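Local coordinates for carbohydrate deacetylase Agd3 (PDB 6NWZ), which deacetylates the exopolysaccharide galactosaminogalactan, probably with the help of bound zinc, in a step required for biofilm formation by Aspergillus fumigatus, at residues G308-E311 with Q312-T316; D369-R372 with W373-P377; A446-N450 with G451-C455; F475-V478 with E479-F483. All blocks are in the same frame, centred on the assembly; numbering follows the deposited sequence.

Contact 1 (G308-E311 with Q312-T316); sequences GNIE and QSSST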
loop_
_atom_site.group_PDB
_atom_site.type_symbol
_atom_site.label_atom_id
_atom_site.label_comp_id
_atom_site.label_asym_id
_atom_site.label_seq_id
_atom_site.Cartn_x
_atom_site.Cartn_y
_atom_site.Cartn_z
ATOM N N GLY A 308 1.239 -23.494 -20.977
ATOM C CA GLY A 308 1.648 -22.651 -22.086
ATOM C C GLY A 308 3.030 -22.995 -22.605
ATOM O O GLY A 308 3.339 -22.752 -23.778
ATOM N N ASN A 309 3.880 -23.559 -21.745
ATOM C CA ASN A 309 5.191 -24.015 -22.192
ATOM C C ASN A 309 5.074 -25.288 -23.022
ATOM O O ASN A 309 5.739 -25.426 -24.055
ATOM C CB ASN A 309 6.103 -24.231 -20.984
ATOM C CG ASN A 309 7.399 -24.924 -21.346
ATOM O OD1 ASN A 309 7.709 -25.994 -20.826
ATOM N ND2 ASN A 309 8.163 -24.318 -22.246
ATOM N N ILE A 310 4.224 -26.224 -22.597
ATOM C CA ILE A 310 4.072 -27.468 -23.344
ATOM C C ILE A 310 3.393 -27.209 -24.683
ATOM O O ILE A 310 3.758 -27.804 -25.703
ATOM C CB ILE A 310 3.299 -28.505 -22.508
ATOM C CG1 ILE A 310 3.934 -28.666 -21.123
ATOM C CG2 ILE A 310 3.248 -29.842 -23.236
ATOM C CD1 ILE A 310 5.347 -29.206 -21.149
ATOM N N GLU A 311 2.397 -26.317 -24.706
ATOM C CA GLU A 311 1.672 -26.063 -25.949
ATOM C C GLU A 311 2.566 -25.386 -26.981
ATOM O O GLU A 311 2.479 -25.686 -28.177
ATOM C CB GLU A 311 0.427 -25.220 -25.675
ATOM C CG GLU A 311 -0.636 -25.939 -24.861
ATOM C CD GLU A 311 -2.004 -25.293 -24.979
ATOM O OE1 GLU A 311 -2.982 -26.018 -25.270
ATOM O OE2 GLU A 311 -2.098 -24.063 -24.786
ATOM N N GLN A 312 3.436 -24.478 -26.537
ATOM C CA GLN A 312 4.365 -23.841 -27.463
ATOM C C GLN A 312 5.346 -24.853 -28.046
ATOM O O GLN A 312 5.586 -24.862 -29.257
ATOM C CB GLN A 312 5.107 -22.705 -26.760
ATOM C CG GLN A 312 6.212 -22.080 -27.593
ATOM C CD GLN A 312 5.704 -21.473 -28.891
ATOM O OE1 GLN A 312 4.946 -20.503 -28.880
ATOM N NE2 GLN A 312 6.123 -22.043 -30.018
ATOM N N SER A 313 5.914 -25.719 -27.202
ATOM C CA SER A 313 6.804 -26.758 -27.710
ATOM C C SER A 313 6.080 -27.688 -28.671
ATOM O O SER A 313 6.682 -28.177 -29.635
ATOM C CB SER A 313 7.396 -27.561 -26.554
ATOM O OG SER A 313 8.247 -26.755 -25.761
ATOM N N SER A 314 4.796 -27.941 -28.430
ATOM C CA SER A 314 3.997 -28.803 -29.288
ATOM C C SER A 314 3.408 -28.069 -30.478
ATOM O O SER A 314 2.559 -28.636 -31.170
ATOM C CB SER A 314 2.866 -29.445 -28.487
ATOM O OG SER A 314 3.355 -30.027 -27.296
ATOM N N SER A 315 3.830 -26.827 -30.726
ATOM C CA SER A 315 3.268 -26.047 -31.823
ATOM C C SER A 315 3.613 -26.620 -33.193
ATOM O O SER A 315 2.894 -26.346 -34.157
ATOM C CB SER A 315 3.742 -24.599 -31.735
ATOM O OG SER A 315 5.159 -24.530 -31.759
ATOM N N THR A 316 4.690 -27.393 -33.306
ATOM C CA THR A 316 5.062 -28.048 -34.553
ATOM C C THR A 316 4.784 -29.544 -34.454
ATOM O O THR A 316 4.522 -30.085 -33.377
ATOM C CB THR A 316 6.538 -27.794 -34.894
ATOM O OG1 THR A 316 7.363 -28.803 -34.295
ATOM C CG2 THR A 316 6.968 -26.437 -34.375
#
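The flat peptide carbonyl of Ile310 is met on both faces by Ser314, whose N-H approaches from one side of the plane and whose hydroxyl from the other. Ser314 N lies 2.9 Å from Ile310 O, and Ser314 OG reaches Ile310 O at 2.8 Å. The hydroxyl can bend back because its OG stands beside the backbone N (chi1 -50°), a common role for serine where a helix runs out. One residue earlier an ordinary i to i+4 bond joins Ser313 N to Asn309 O at 3.2 Å.

A second oxygen is also doubly gripped. Ser315 OG enters the carbonyl plane of Gln312 to bond Gln312 O at 2.6 Å, and Ser315 N reaches that same oxygen. The hydroxyl of Ser314 thus adds a second bond to a carbonyl the helix already uses, whereas both Ser315 groups act past the last helical turn.

The amide of Asn309 is used outside the turn, its OD1 accepting from Trp413 NE1, and Ser313 OG bonds to Cys364 O. Ile310 packs on Trp360 and on Cys364 and Thr365 of helix 362-366. Helix 306-313 thus ends against helices 362-366 and 400-417, and Thr316 OG1 caps Gly319 N of helix 317-321.

Contact 2 (D369-R372 with W373-P377); sequences DLLR and WWTTP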
loop_
_atom_site.group_PDB
_atom_site.type_symbol
_atom_site.label_atom_id
_atom_site.label_comp_id
_atom_site.label_asym_id
_atom_site.label_seq_id
_atom_site.Cartn_x
_atom_site.Cartn_y
_atom_site.Cartn_z
ATOM N N ASP A 369 11.762 -21.402 -26.773
ATOM C CA ASP A 369 12.826 -20.416 -26.590
ATOM C C ASP A 369 12.603 -19.589 -25.329
ATOM O O ASP A 369 13.561 -19.211 -24.644
ATOM C CB ASP A 369 12.917 -19.501 -27.812
ATOM C CG ASP A 369 13.315 -20.244 -29.075
ATOM O OD1 ASP A 369 13.218 -21.489 -29.099
ATOM O OD2 ASP A 369 13.733 -19.579 -30.047
ATOM N N LEU A 370 11.341 -19.298 -25.009
ATOM C CA LEU A 370 11.041 -18.529 -23.810
ATOM C C LEU A 370 11.372 -19.312 -22.546
ATOM O O LEU A 370 11.789 -18.719 -21.544
ATOM C CB LEU A 370 9.570 -18.112 -23.821
ATOM C CG LEU A 370 9.079 -17.281 -22.640
ATOM C CD1 LEU A 370 9.924 -16.027 -22.501
ATOM C CD2 LEU A 370 7.607 -16.937 -22.810
ATOM N N LEU A 371 11.208 -20.637 -22.573
ATOM C CA LEU A 371 11.543 -21.438 -21.401
ATOM C C LEU A 371 13.047 -21.482 -21.173
ATOM O O LEU A 371 13.519 -21.277 -20.048
ATOM C CB LEU A 371 11.004 -22.858 -21.539
ATOM C CG LEU A 371 11.305 -23.588 -20.228
ATOM C CD1 LEU A 371 10.055 -23.674 -19.369
ATOM C CD2 LEU A 371 11.922 -24.949 -20.463
ATOM N N ARG A 372 13.816 -21.773 -22.226
ATOM C CA ARG A 372 15.267 -21.799 -22.089
ATOM C C ARG A 372 15.802 -20.472 -21.569
ATOM O O ARG A 372 16.813 -20.449 -20.858
ATOM C CB ARG A 372 15.926 -22.143 -23.422
ATOM C CG ARG A 372 15.506 -23.479 -23.994
ATOM C CD ARG A 372 16.457 -23.934 -25.092
ATOM N NE ARG A 372 16.688 -22.899 -26.096
ATOM C CZ ARG A 372 15.878 -22.661 -27.122
ATOM N NH1 ARG A 372 14.771 -23.381 -27.279
ATOM N NH2 ARG A 372 16.169 -21.701 -27.989
ATOM N N TRP A 373 15.140 -19.362 -21.904
ATOM C CA TRP A 373 15.533 -18.081 -21.329
ATOM C C TRP A 373 15.207 -18.026 -19.841
ATOM O O TRP A 373 16.058 -17.654 -19.024
ATOM C CB TRP A 373 14.855 -16.932 -22.070
ATOM C CG TRP A 373 15.387 -15.593 -21.665
ATOM C CD1 TRP A 373 16.430 -14.918 -22.231
ATOM C CD2 TRP A 373 14.909 -14.767 -20.595
ATOM N NE1 TRP A 373 16.628 -13.721 -21.584
ATOM C CE2 TRP A 373 15.706 -13.604 -20.577
ATOM C CE3 TRP A 373 13.884 -14.896 -19.655
ATOM C CZ2 TRP A 373 15.510 -12.581 -19.655
ATOM C CZ3 TRP A 373 13.691 -13.878 -18.741
ATOM C CH2 TRP A 373 14.499 -12.737 -18.748
ATOM N N TRP A 374 13.979 -18.399 -19.466
ATOM C CA TRP A 374 13.584 -18.330 -18.061
ATOM C C TRP A 374 14.399 -19.285 -17.200
ATOM O O TRP A 374 14.704 -18.975 -16.043
ATOM C CB TRP A 374 12.091 -18.627 -17.907
ATOM C CG TRP A 374 11.231 -17.423 -18.052
ATOM C CD1 TRP A 374 10.254 -17.219 -18.981
ATOM C CD2 TRP A 374 11.276 -16.237 -17.250
ATOM N NE1 TRP A 374 9.681 -15.981 -18.802
ATOM C CE2 TRP A 374 10.294 -15.359 -17.746
ATOM C CE3 TRP A 374 12.052 -15.835 -16.158
ATOM C CZ2 TRP A 374 10.065 -14.108 -17.190
ATOM C CZ3 TRP A 374 11.826 -14.591 -15.610
ATOM C CH2 TRP A 374 10.841 -13.740 -16.126
ATOM N N THR A 375 14.754 -20.452 -17.737
ATOM C CA THR A 375 15.506 -21.433 -16.965
ATOM C C THR A 375 16.983 -21.083 -16.830
ATOM O O THR A 375 17.668 -21.693 -16.002
ATOM C CB THR A 375 15.357 -22.824 -17.588
ATOM O OG1 THR A 375 15.772 -22.789 -18.960
ATOM C CG2 THR A 375 13.914 -23.278 -17.515
ATOM N N THR A 376 17.486 -20.131 -17.610
ATOM C CA THR A 376 18.859 -19.666 -17.449
ATOM C C THR A 376 19.006 -19.000 -16.086
ATOM O O THR A 376 18.255 -18.059 -15.781
ATOM C CB THR A 376 19.236 -18.686 -18.557
ATOM O OG1 THR A 376 19.032 -19.305 -19.831
ATOM C CG2 THR A 376 20.694 -18.274 -18.430
ATOM N N PRO A 377 19.940 -19.449 -15.242
ATOM C CA PRO A 377 19.956 -18.959 -13.854
ATOM C C PRO A 377 20.067 -17.450 -13.741
ATOM O O PRO A 377 19.384 -16.848 -12.899
ATOM C CB PRO A 377 21.172 -19.672 -13.254
ATOM C CG PRO A 377 21.301 -20.913 -14.065
ATOM C CD PRO A 377 20.919 -20.524 -15.462
#
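Trp374 lays its indole alongside Leu370, one helical turn back. Its CB lies near the carbonyl oxygens of Leu370 and Leu371. CG stays by the first of these, and Trp374 CD1 comes within 3.3 Å of Leu370 O. CD1 also passes the isobutyl group, with Trp374 CD1 and Leu370 CD1 3.7 Å apart, and NE1 meets the same methyl. The two side chains point the same way, which suits leucine, whose branched end lays CG and CD1 along the indole rim. Against one indole face comes the benzo end of Trp373, whose CZ3 stands 3.5 Å above the Trp374 ring plane, toward its rim. Farther out, Phe383 and His304 meet the Trp374 ring edge-to-face.

The helix finishes with two threonines. Thr375 N bonds Leu371 O at 2.7 Å, and Thr375 OG1 reaches that oxygen too, at 2.9 Å. OG1 can do so because it sits between backbone N and carbonyl carbon (chi1 56°). Thr376 OG1 then meets Arg372 O in its carbonyl plane at 2.7 Å, supplementing a weak bond from Thr376 N.

At the opposite end, a salt bridge joins Arg372 NH1 to Asp369 OD1 at 3.1 Å, met from above the carboxylate plane, and NH1 also bonds Gln366 O. In this first turn a negative charge would probably suit the helix dipole, and Asp368 OD1 accepts from Leu370 N. The chemistry is thus divided: charges pair on the exposed first turn, aromatic and aliphatic groups fill the buried side, and threonine hydroxyls add second bonds to the last carbonyls.

Contact 3 (A446-N450 with G451-C455); sequences AWWDN and GIRNC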
loop_
_atom_site.group_PDB
_atom_site.type_symbol
_atom_site.label_atom_id
_atom_site.label_comp_id
_atom_site.label_asym_id
_atom_site.label_seq_id
_atom_site.Cartn_x
_atom_site.Cartn_y
_atom_site.Cartn_z
ATOM N N ALA A 446 -8.511 -28.153 -2.851
ATOM C CA ALA A 446 -7.484 -28.659 -3.756
ATOM C C ALA A 446 -6.193 -27.862 -3.619
ATOM O O ALA A 446 -5.098 -28.435 -3.651
ATOM C CB ALA A 446 -7.989 -28.628 -5.197
ATOM N N TRP A 447 -6.301 -26.538 -3.467
ATOM C CA TRP A 447 -5.122 -25.736 -3.151
ATOM C C TRP A 447 -4.492 -26.204 -1.850
ATOM O O TRP A 447 -3.282 -26.439 -1.778
ATOM C CB TRP A 447 -5.479 -24.250 -3.030
ATOM C CG TRP A 447 -6.162 -23.614 -4.200
ATOM C CD1 TRP A 447 -6.549 -24.213 -5.362
ATOM C CD2 TRP A 447 -6.545 -22.235 -4.313
ATOM N NE1 TRP A 447 -7.152 -23.297 -6.189
ATOM C CE2 TRP A 447 -7.160 -22.075 -5.568
ATOM C CE3 TRP A 447 -6.427 -21.124 -3.472
ATOM C CZ2 TRP A 447 -7.655 -20.848 -6.004
ATOM C CZ3 TRP A 447 -6.918 -19.909 -3.905
ATOM C CH2 TRP A 447 -7.525 -19.780 -5.159
ATOM N N TRP A 448 -5.309 -26.342 -0.803
ATOM C CA TRP A 448 -4.783 -26.656 0.518
ATOM C C TRP A 448 -4.183 -28.053 0.571
ATOM O O TRP A 448 -3.232 -28.288 1.324
ATOM C CB TRP A 448 -5.888 -26.514 1.565
ATOM C CG TRP A 448 -5.393 -26.620 2.974
ATOM C CD1 TRP A 448 -5.065 -27.762 3.649
ATOM C CD2 TRP A 448 -5.172 -25.540 3.884
ATOM N NE1 TRP A 448 -4.650 -27.457 4.921
ATOM C CE2 TRP A 448 -4.707 -26.099 5.091
ATOM C CE3 TRP A 448 -5.321 -24.152 3.796
ATOM C CZ2 TRP A 448 -4.392 -25.319 6.202
ATOM C CZ3 TRP A 448 -5.008 -23.379 4.897
ATOM C CH2 TRP A 448 -4.550 -23.965 6.086
ATOM N N ASP A 449 -4.730 -28.994 -0.201
ATOM C CA ASP A 449 -4.178 -30.343 -0.200
ATOM C C ASP A 449 -2.792 -30.385 -0.829
ATOM O O ASP A 449 -2.022 -31.310 -0.550
ATOM C CB ASP A 449 -5.143 -31.297 -0.902
ATOM C CG ASP A 449 -6.430 -31.507 -0.113
ATOM O OD1 ASP A 449 -6.525 -30.996 1.025
ATOM O OD2 ASP A 449 -7.345 -32.185 -0.628
ATOM N N ASN A 450 -2.458 -29.406 -1.663
ATOM C CA ASN A 450 -1.076 -29.132 -2.012
ATOM C C ASN A 450 -0.557 -28.034 -1.081
ATOM O O ASN A 450 -1.269 -27.549 -0.201
ATOM C CB ASN A 450 -0.966 -28.763 -3.489
ATOM C CG ASN A 450 -1.508 -29.855 -4.401
ATOM O OD1 ASN A 450 -0.782 -30.770 -4.797
ATOM N ND2 ASN A 450 -2.792 -29.768 -4.733
ATOM N N GLY A 451 0.692 -27.627 -1.262
ATOM C CA GLY A 451 1.293 -26.723 -0.294
ATOM C C GLY A 451 0.737 -25.312 -0.182
ATOM O O GLY A 451 1.384 -24.455 0.428
ATOM N N ILE A 452 -0.454 -25.053 -0.729
ATOM C CA ILE A 452 -0.964 -23.692 -0.886
ATOM C C ILE A 452 -1.747 -23.288 0.354
ATOM O O ILE A 452 -2.661 -24.000 0.788
ATOM C CB ILE A 452 -1.832 -23.567 -2.152
ATOM C CG1 ILE A 452 -1.042 -24.001 -3.382
ATOM C CG2 ILE A 452 -2.324 -22.138 -2.330
ATOM C CD1 ILE A 452 0.345 -23.415 -3.443
ATOM N N ARG A 453 -1.389 -22.134 0.920
ATOM C CA ARG A 453 -2.033 -21.585 2.103
ATOM C C ARG A 453 -2.543 -20.166 1.912
ATOM O O ARG A 453 -3.425 -19.737 2.663
ATOM C CB ARG A 453 -1.063 -21.597 3.295
ATOM C CG ARG A 453 -0.505 -22.967 3.633
ATOM C CD ARG A 453 -1.538 -23.812 4.341
ATOM N NE ARG A 453 -1.040 -25.146 4.643
ATOM C CZ ARG A 453 -1.309 -26.218 3.908
ATOM N NH1 ARG A 453 -2.077 -26.105 2.833
ATOM N NH2 ARG A 453 -0.816 -27.403 4.246
ATOM N N ASN A 454 -2.027 -19.433 0.931
ATOM C CA ASN A 454 -2.412 -18.053 0.698
ATOM C C ASN A 454 -2.494 -17.807 -0.800
ATOM O O ASN A 454 -2.028 -18.606 -1.615
ATOM C CB ASN A 454 -1.411 -17.086 1.327
ATOM C CG ASN A 454 -0.030 -17.237 0.734
ATOM O OD1 ASN A 454 0.247 -16.725 -0.350
ATOM N ND2 ASN A 454 0.838 -17.966 1.425
ATOM N N CYS A 455 -3.079 -16.671 -1.158
ATOM C CA CYS A 455 -3.205 -16.312 -2.559
ATOM C C CYS A 455 -3.362 -14.799 -2.655
ATOM O O CYS A 455 -3.041 -14.066 -1.713
ATOM C CB CYS A 455 -4.381 -17.061 -3.207
ATOM S SG CYS A 455 -6.017 -16.432 -2.756
#
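Trp447 and Ile452 form the buried half of this turn, Trp448 and Arg453 a partly exposed half that is itself tight, and Gly451, carrying the chain round, the exposed side. On the buried side Trp447 CB lies 3.8 Å from Ile452 CB, and the far rim of the indole touches Cys455, whose SG approaches the ring at its edge, 3.8 Å from Trp447 CZ3. This is a sulfur-aromatic contact, and a small thiol fits beside the broad ring. Ile430, Val403 and Met486 add to the packing on Trp447, and its NE1 bonds Gln395 OE1.

In the outer half Arg453 bends at chi2 (-76°) and lays its guanidinium over one face of the Trp448 indole, the two planes 16° apart. CZ sits above the five-membered ring in a cation-pi contact and CD above the six-membered ring as a CH-pi partner. Arg453 NH1 comes within 3.3 Å of Trp448 CD2. NH1 also bonds Trp448 O at 2.9 Å, in the plane of both groups and on a carbonyl lone pair, and Ile452 O at 3.0 Å, from above that carbonyl plane. A positive group would probably suit this place, near the negative end of the helix dipole. The Asn450 amide folds back on the last turn, its ND2 donating to Ala446 O at 2.9 Å while OD1 bonds Gln411 NE2.

Helix 441-449 ends here and the chain turns into strand 454-456, parallel to strand 487-492 in the mixed sheet. Such a helix-to-strand link, leading into parallel strands, is consistent with an alpha/beta fold for the deacetylase domain.

Contact 4 (F475-V478 with E479-F483); sequences FTTV and ESDGF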
loop_
_atom_site.group_PDB
_atom_site.type_symbol
_atom_site.label_atom_id
_atom_site.label_comp_id
_atom_site.label_asym_id
_atom_site.label_seq_id
_atom_site.Cartn_x
_atom_site.Cartn_y
_atom_site.Cartn_z
ATOM N N PHE A 475 -9.846 -13.562 5.147
ATOM C CA PHE A 475 -9.745 -14.986 5.449
ATOM C C PHE A 475 -11.028 -15.674 5.004
ATOM O O PHE A 475 -12.126 -15.271 5.404
ATOM C CB PHE A 475 -9.489 -15.218 6.938
ATOM C CG PHE A 475 -8.129 -14.770 7.394
ATOM C CD1 PHE A 475 -7.007 -15.542 7.126
ATOM C CD2 PHE A 475 -7.968 -13.572 8.073
ATOM C CE1 PHE A 475 -5.748 -15.134 7.537
ATOM C CE2 PHE A 475 -6.709 -13.155 8.487
ATOM C CZ PHE A 475 -5.599 -13.939 8.219
ATOM N N THR A 476 -10.883 -16.705 4.177
ATOM C CA THR A 476 -12.042 -17.401 3.636
ATOM C C THR A 476 -12.810 -18.109 4.744
ATOM O O THR A 476 -12.245 -18.528 5.758
ATOM C CB THR A 476 -11.609 -18.412 2.573
ATOM O OG1 THR A 476 -10.836 -19.451 3.187
ATOM C CG2 THR A 476 -10.776 -17.730 1.505
ATOM N N THR A 477 -14.117 -18.237 4.542
ATOM C CA THR A 477 -14.998 -18.857 5.516
ATOM C C THR A 477 -15.811 -19.951 4.844
ATOM O O THR A 477 -16.042 -19.919 3.630
ATOM C CB THR A 477 -15.939 -17.832 6.147
ATOM O OG1 THR A 477 -16.832 -17.331 5.145
ATOM C CG2 THR A 477 -15.144 -16.672 6.728
ATOM N N VAL A 478 -16.242 -20.927 5.648
ATOM C CA VAL A 478 -17.068 -22.010 5.123
ATOM C C VAL A 478 -18.379 -21.460 4.580
ATOM O O VAL A 478 -18.911 -21.951 3.576
ATOM C CB VAL A 478 -17.305 -23.076 6.211
ATOM C CG1 VAL A 478 -18.230 -24.163 5.699
ATOM C CG2 VAL A 478 -15.989 -23.676 6.660
ATOM N N GLU A 479 -18.911 -20.417 5.222
ATOM C CA GLU A 479 -20.208 -19.880 4.827
ATOM C C GLU A 479 -20.123 -19.126 3.507
ATOM O O GLU A 479 -20.940 -19.340 2.604
ATOM C CB GLU A 479 -20.750 -18.965 5.922
ATOM C CG GLU A 479 -21.996 -18.217 5.504
ATOM C CD GLU A 479 -22.266 -17.009 6.370
ATOM O OE1 GLU A 479 -21.970 -17.069 7.582
ATOM O OE2 GLU A 479 -22.766 -15.997 5.835
ATOM N N SER A 480 -19.137 -18.240 3.376
ATOM C CA SER A 480 -19.054 -17.346 2.229
ATOM C C SER A 480 -18.283 -17.935 1.056
ATOM O O SER A 480 -18.536 -17.552 -0.093
ATOM C CB SER A 480 -18.404 -16.022 2.646
ATOM O OG SER A 480 -19.029 -15.489 3.801
ATOM N N ASP A 481 -17.354 -18.859 1.304
ATOM C CA ASP A 481 -16.453 -19.326 0.263
ATOM C C ASP A 481 -16.372 -20.842 0.148
ATOM O O ASP A 481 -15.623 -21.340 -0.701
ATOM C CB ASP A 481 -15.045 -18.757 0.499
ATOM C CG ASP A 481 -15.064 -17.263 0.763
ATOM O OD1 ASP A 481 -15.529 -16.510 -0.120
ATOM O OD2 ASP A 481 -14.637 -16.845 1.861
ATOM N N GLY A 482 -17.122 -21.587 0.961
ATOM C CA GLY A 482 -17.080 -23.034 0.940
ATOM C C GLY A 482 -15.877 -23.651 1.613
ATOM O O GLY A 482 -15.813 -24.882 1.724
ATOM N N PHE A 483 -14.922 -22.842 2.064
ATOM C CA PHE A 483 -13.710 -23.333 2.704
ATOM C C PHE A 483 -13.193 -22.243 3.629
ATOM O O PHE A 483 -13.294 -21.056 3.311
ATOM C CB PHE A 483 -12.649 -23.715 1.666
ATOM C CG PHE A 483 -11.329 -24.129 2.259
ATOM C CD1 PHE A 483 -10.327 -23.194 2.485
ATOM C CD2 PHE A 483 -11.079 -25.456 2.568
ATOM C CE1 PHE A 483 -9.110 -23.574 3.024
ATOM C CE2 PHE A 483 -9.862 -25.842 3.104
ATOM C CZ PHE A 483 -8.878 -24.901 3.332
#
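Thr477 OG1 is gripped twice by Ser480: Ser480 N donates to it at 3.0 Å in a fairly straight bond (156°), and Ser480 OG adds a weak one. Thr477 is the N-cap of short helix 478-481, and its hydroxyl satisfies an N-H of the first turn. Threonine suits the place because OG1, held between backbone N and carbonyl carbon (chi1 66°), faces the helix start.

Residues 477 and 481 are also tied in both directions. Thr477 N donates a hydrogen bond to Asp481 OD2 at 3.1 Å, using the anti lone pair of the carboxylate, the one turned away from OD1. In return Asp481 N bonds Thr477 O at 2.9 Å. Tyr474 OH bonds OD2 as well, so this buried oxygen has two partners, and a negative group there would probably be stabilised by them.

Thr476 closes the turn from the other end. Its OG1 donates to Phe483 O at 2.9 Å, arriving well above the carbonyl plane, while Met486 N also bonds this hydroxyl. The same OG1 lies at the edge of the Phe483 ring. Between these anchors Gly482 takes a positive phi (77°), easy for a residue without a side chain, and Gly482 N makes a weak bond to Val478 O.

The turn leads from strand 474-475 to its antiparallel partner, strand 487-492: Thr476 packs on Val488 of that partner, Asp481 and Phe483 lie against Leu444 of helix 441-449, and Ser480 O bonds His439.

From the N terminus, each contact closes a local turn of its own; they follow in series, and none encloses or crosses another. Contact 1 ends helix 306-313, and contact 2 spans the short helix 369-375. Distant in sequence, they touch where Asn309 ND2 packs 3.3 Å from Leu371 CB. Contact 3 joins helix 441-449 to strand 454-456, and contact 4 turns after strand 474-475. These two meet as well, Trp448 CE3 lying 3.7 Å from Phe483 CZ. The pairs stay apart, with nearest atoms of contacts 1 and 3 about 17 Å distant. Together they mark two regions of the deacetylase domain: helices in the first, and helix-to-strand or strand-to-helix turns of the mixed sheet in the second.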